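PDB 4Y2W: alanine racemase 1 from Caldanaerobacter subterraneus subsp. tengcongensis MB4, which belongs to the alanine racemase family and joins an N-terminal TIM-type barrel to a C-terminal domain rich in beta strands. Local coordinates for residues Y107-K110 against Y111-L115; I151-M154 against A155-G159. The protein carries 1 engineered substitution. All blocks are in the same frame, centred on the assembly; numbering follows the deposited sequence.

How the contacts relate
Contacts 1 and 2 sit side by side on the outside of the N-terminal barrel, with their centres about 10 Å apart. Contact 1 is the start of helix 109-121. Contact 2 is the end of helix 144-155 and the turn after it. K113 NZ and E153 OE1 join them by a salt bridge of 3.0 Å. Apolar atoms meet beside it: I109 CD1 reaches M157 CE, and A112 CB lies 3.8 Å from M154 CE. Neither contact includes a residue of the alanine pockets, one of which is formed by K40, Y44, R138, H168 and Q360. Both contacts lie in the layer of helices and connecting turns round the barrel.

Contact 1: residues Y107-K110 against Y111-L115; sequences YDIK and YAKEL
The backbone turns into helix 109-121 at D108, its N-cap, and the first full turns are held by K113 N giving to I109 O at 3.0 Å and E114 N giving to K110 O at 3.2 Å. A112 N also gives to D108 O, but this bond is weak. The D108 side chain folds forward over the first turn, with CG between the backbone N and the carbonyl carbon (chi1 71°). That brings D108 OD2 to Y111 N, a weak capping bond of 3.5 Å. OD1 lies beside Y111 CB. The planes of the D108 carboxylate and the Y111 ring are nearly parallel, 9° apart, and OD1 meets the ring obliquely.

Y111 carries its ring away from the cap, as CG stands opposite the backbone N (chi1 -175°). The ring packs on L94, Q104 and V106, and its OH bonds to T89 O. Y107, just before the helix, meets H256 of the second subunit edge-to-face. The helix is the middle element of the beta-alpha-beta unit formed with strands 103-106 and 126-131, as expected of a TIM-type barrel.

One turn apart, on the side toward helix 144-155, I109 and K113 run past each other at a slant. I109 CG1 touches K113 CE at 4.0 Å, so the lysine is met by its aliphatic part, while its NZ pairs with E153. I109 CD1 also approaches A112 CB, at 4.4 Å. On the exposed side K110 stretches out fully and passes E114. K110 CE lies 3.6 Å from E114 OE1. K110 NZ stays 4.3 Å from E114 OE1, beyond a salt bridge, so any attraction is probably weak.

Contact 2: residues I151-M154 against A155-G159; sequences ILEM and ANMRG
A155 N gives to I151 O at 3.2 Å, the usual four-residue bond of an alpha helix. The methyl group of A155 rests near the carbonyl of L152, with A155 CB 3.5 Å from L152 O, and also packs on L199.

At N156 the spacing tightens. N156 N gives to E153 O at 2.9 Å, three residues back instead of four, and approaches from above the carbonyl plane. The N156 side chain bends back along the helix end, with CG beside the backbone N (chi1 -50°). This sets the amide next to the L152 carbonyl: N156 ND2 lies 2.9 Å from L152 O. The angle is too poor for a hydrogen bond, so the pair is close without being bonded.

M157 N makes a second three-residue bond, to M154 O at 3.2 Å, and comes from still farther above that carbonyl plane (73° out of it). N156 already drifts from helical backbone values, and M157 (psi 109°) leaves them fully. The M157 side chain is extended and turns back toward the helix. M157 SD passes M154 CA at 4.1 Å, and the methyl M157 CE lies across the E153 chain, 3.8 Å from E153 CG. E153 OE1 pairs with K113 of helix 109-121. M157 also packs on E116 of that helix.

The R158 side chain touches L120, again on helix 109-121. G159 pairs its backbone with A126, so the chain is already alongside the neighbouring strand here. Three-residue bonds like those of N156 and M157 are a common way for an alpha helix to end. The turn links helix 144-155 to strand 160-166, one of the helix-to-strand connections of the TIM-type barrel.

Contact 1: residues Y107-K110 against Y111-L115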
loop_
_atom_site.group_PDB
_atom_site.type_symbol
_atom_site.label_atom_id
_atom_site.label_comp_id
_atom_site.label_asym_id
_atom_site.label_seq_id
_atom_site.Cartn_x
_atom_site.Cartn_y
_atom_site.Cartn_z
ATOM N N TYR A 107 23.908 -16.122 7.575
ATOM C CA TYR A 107 24.974 -15.520 8.379
ATOM C C TYR A 107 25.045 -16.093 9.803
ATOM O O TYR A 107 25.405 -15.390 10.747
ATOM C CB TYR A 107 24.829 -13.989 8.405
ATOM C CG TYR A 107 23.448 -13.498 8.788
ATOM C CD1 TYR A 107 23.107 -13.280 10.119
ATOM C CD2 TYR A 107 22.483 -13.249 7.815
ATOM C CE1 TYR A 107 21.844 -12.833 10.468
ATOM C CE2 TYR A 107 21.217 -12.802 8.155
ATOM C CZ TYR A 107 20.904 -12.595 9.483
ATOM O OH TYR A 107 19.651 -12.152 9.830
ATOM N N ASP A 108 24.706 -17.373 9.948
ATOM C CA ASP A 108 24.986 -18.120 11.174
ATOM C C ASP A 108 24.935 -19.622 10.887
ATOM O O ASP A 108 24.180 -20.073 10.019
ATOM C CB ASP A 108 24.041 -17.730 12.320
ATOM C CG ASP A 108 22.626 -18.225 12.115
ATOM O OD1 ASP A 108 22.017 -17.877 11.082
ATOM O OD2 ASP A 108 22.128 -18.966 12.991
ATOM N N ILE A 109 25.753 -20.381 11.614
ATOM C CA ILE A 109 25.965 -21.806 11.336
ATOM C C ILE A 109 24.745 -22.674 11.650
ATOM O O ILE A 109 24.476 -23.645 10.943
ATOM C CB ILE A 109 27.212 -22.351 12.092
ATOM C CG1 ILE A 109 27.649 -23.714 11.533
ATOM C CG2 ILE A 109 26.964 -22.450 13.595
ATOM C CD1 ILE A 109 28.052 -23.685 10.074
ATOM N N LYS A 110 24.009 -22.330 12.704
ATOM C CA LYS A 110 22.854 -23.123 13.112
ATOM C C LYS A 110 21.804 -23.149 12.008
ATOM O O LYS A 110 21.191 -24.185 11.754
ATOM C CB LYS A 110 22.243 -22.570 14.399
ATOM C CG LYS A 110 21.200 -23.484 15.021
ATOM C CD LYS A 110 20.432 -22.784 16.129
ATOM C CE LYS A 110 19.365 -23.695 16.717
ATOM N NZ LYS A 110 18.398 -22.941 17.561
ATOM N N TYR A 111 21.612 -22.005 11.357
ATOM C CA TYR A 111 20.665 -21.877 10.250
ATOM C C TYR A 111 21.137 -22.666 9.026
ATOM O O TYR A 111 20.345 -23.349 8.378
ATOM C CB TYR A 111 20.463 -20.393 9.907
ATOM C CG TYR A 111 19.412 -20.111 8.847
ATOM C CD1 TYR A 111 18.089 -20.512 9.020
ATOM C CD2 TYR A 111 19.741 -19.435 7.676
ATOM C CE1 TYR A 111 17.130 -20.254 8.054
ATOM C CE2 TYR A 111 18.790 -19.170 6.708
ATOM C CZ TYR A 111 17.486 -19.581 6.900
ATOM O OH TYR A 111 16.543 -19.318 5.933
ATOM N N ALA A 112 22.430 -22.579 8.725
ATOM C CA ALA A 112 23.025 -23.331 7.619
ATOM C C ALA A 112 22.823 -24.837 7.776
ATOM O O ALA A 112 22.525 -25.525 6.803
ATOM C CB ALA A 112 24.507 -23.014 7.506
ATOM N N LYS A 113 22.991 -25.337 8.999
ATOM C CA LYS A 113 22.760 -26.753 9.310
ATOM C C LYS A 113 21.312 -27.157 9.051
ATOM O O LYS A 113 21.054 -28.185 8.425
ATOM C CB LYS A 113 23.107 -27.056 10.773
ATOM C CG LYS A 113 24.595 -27.058 11.097
ATOM C CD LYS A 113 24.828 -27.408 12.562
ATOM C CE LYS A 113 26.283 -27.228 12.976
ATOM N NZ LYS A 113 27.215 -28.082 12.186
ATOM N N GLU A 114 20.379 -26.346 9.549
ATOM C CA GLU A 114 18.944 -26.582 9.354
ATOM C C GLU A 114 18.566 -26.573 7.876
ATOM O O GLU A 114 17.703 -27.342 7.446
ATOM C CB GLU A 114 18.113 -25.534 10.108
ATOM C CG GLU A 114 18.148 -25.681 11.624
ATOM C CD GLU A 114 17.560 -24.480 12.352
ATOM O OE1 GLU A 114 17.880 -24.294 13.546
ATOM O OE2 GLU A 114 16.782 -23.717 11.739
ATOM N N LEU A 115 19.206 -25.703 7.100
ATOM C CA LEU A 115 18.997 -25.684 5.656
ATOM C C LEU A 115 19.577 -26.941 5.010
ATOM O O LEU A 115 18.916 -27.572 4.186
ATOM C CB LEU A 115 19.608 -24.426 5.027
ATOM C CG LEU A 115 19.464 -24.265 3.504
ATOM C CD1 LEU A 115 18.021 -24.433 3.041
ATOM C CD2 LEU A 115 20.007 -22.914 3.063
#

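Contact 2: residues I151-M154 against A155-G159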
loop_
_atom_site.group_PDB
_atom_site.type_symbol
_atom_site.label_atom_id
_atom_site.label_comp_id
_atom_site.label_asym_id
_atom_site.label_seq_id
_atom_site.Cartn_x
_atom_site.Cartn_y
_atom_site.Cartn_z
ATOM N N ILE A 151 31.933 -19.942 8.032
ATOM C CA ILE A 151 31.921 -19.971 6.571
ATOM C C ILE A 151 32.748 -21.141 6.036
ATOM O O ILE A 151 32.378 -21.755 5.036
ATOM C CB ILE A 151 32.421 -18.633 5.978
ATOM C CG1 ILE A 151 31.380 -17.538 6.224
ATOM C CG2 ILE A 151 32.682 -18.753 4.482
ATOM C CD1 ILE A 151 31.900 -16.130 6.037
ATOM N N LEU A 152 33.858 -21.453 6.705
ATOM C CA LEU A 152 34.717 -22.570 6.291
ATOM C C LEU A 152 34.052 -23.927 6.526
ATOM O O LEU A 152 34.282 -24.869 5.770
ATOM C CB LEU A 152 36.083 -22.509 6.991
ATOM C CG LEU A 152 37.076 -21.490 6.406
ATOM C CD1 LEU A 152 38.189 -21.169 7.395
ATOM C CD2 LEU A 152 37.657 -21.986 5.089
ATOM N N GLU A 153 33.232 -24.024 7.569
ATOM C CA GLU A 153 32.467 -25.243 7.818
ATOM C C GLU A 153 31.420 -25.436 6.723
ATOM O O GLU A 153 31.281 -26.533 6.173
ATOM C CB GLU A 153 31.802 -25.195 9.195
ATOM C CG GLU A 153 31.350 -26.559 9.700
ATOM C CD GLU A 153 30.850 -26.536 11.138
ATOM O OE1 GLU A 153 30.125 -27.480 11.520
ATOM O OE2 GLU A 153 31.176 -25.586 11.887
ATOM N N MET A 154 30.705 -24.360 6.396
ATOM C CA MET A 154 29.691 -24.378 5.337
ATOM C C MET A 154 30.248 -24.844 3.995
ATOM O O MET A 154 29.548 -25.504 3.226
ATOM C CB MET A 154 29.071 -22.991 5.164
ATOM C CG MET A 154 28.163 -22.566 6.304
ATOM S SD MET A 154 27.528 -20.898 6.068
ATOM C CE MET A 154 27.289 -20.376 7.765
ATOM N N ALA A 155 31.503 -24.499 3.718
ATOM C CA ALA A 155 32.172 -24.920 2.484
ATOM C C ALA A 155 32.332 -26.438 2.403
ATOM O O ALA A 155 32.425 -27.000 1.310
ATOM C CB ALA A 155 33.529 -24.244 2.370
ATOM N N ASN A 156 32.366 -27.091 3.564
ATOM C CA ASN A 156 32.521 -28.540 3.651
ATOM C C ASN A 156 31.205 -29.292 3.854
ATOM O O ASN A 156 31.206 -30.512 4.018
ATOM C CB ASN A 156 33.497 -28.879 4.781
ATOM C CG ASN A 156 34.784 -28.074 4.698
ATOM O OD1 ASN A 156 35.333 -27.867 3.614
ATOM N ND2 ASN A 156 35.271 -27.612 5.846
ATOM N N MET A 157 30.091 -28.563 3.846
ATOM C CA MET A 157 28.762 -29.164 3.929
ATOM C C MET A 157 28.270 -29.482 2.520
ATOM O O MET A 157 27.951 -28.577 1.750
ATOM C CB MET A 157 27.788 -28.215 4.630
ATOM C CG MET A 157 28.061 -28.047 6.118
ATOM S SD MET A 157 26.892 -26.939 6.932
ATOM C CE MET A 157 27.715 -26.681 8.502
ATOM N N ARG A 158 28.218 -30.770 2.193
ATOM C CA ARG A 158 27.860 -31.226 0.842
ATOM C C ARG A 158 26.406 -30.931 0.448
ATOM O O ARG A 158 26.078 -30.905 -0.739
ATOM C CB ARG A 158 28.154 -32.727 0.685
ATOM C CG ARG A 158 27.273 -33.650 1.519
ATOM C CD ARG A 158 27.837 -35.063 1.557
ATOM N NE ARG A 158 27.047 -35.967 2.398
ATOM C CZ ARG A 158 25.875 -36.504 2.058
ATOM N NH1 ARG A 158 25.256 -37.313 2.908
ATOM N NH2 ARG A 158 25.308 -36.239 0.882
ATOM N N GLY A 159 25.542 -30.719 1.439
ATOM C CA GLY A 159 24.152 -30.350 1.185
ATOM C C GLY A 159 23.976 -28.928 0.677
ATOM O O GLY A 159 22.946 -28.605 0.085
#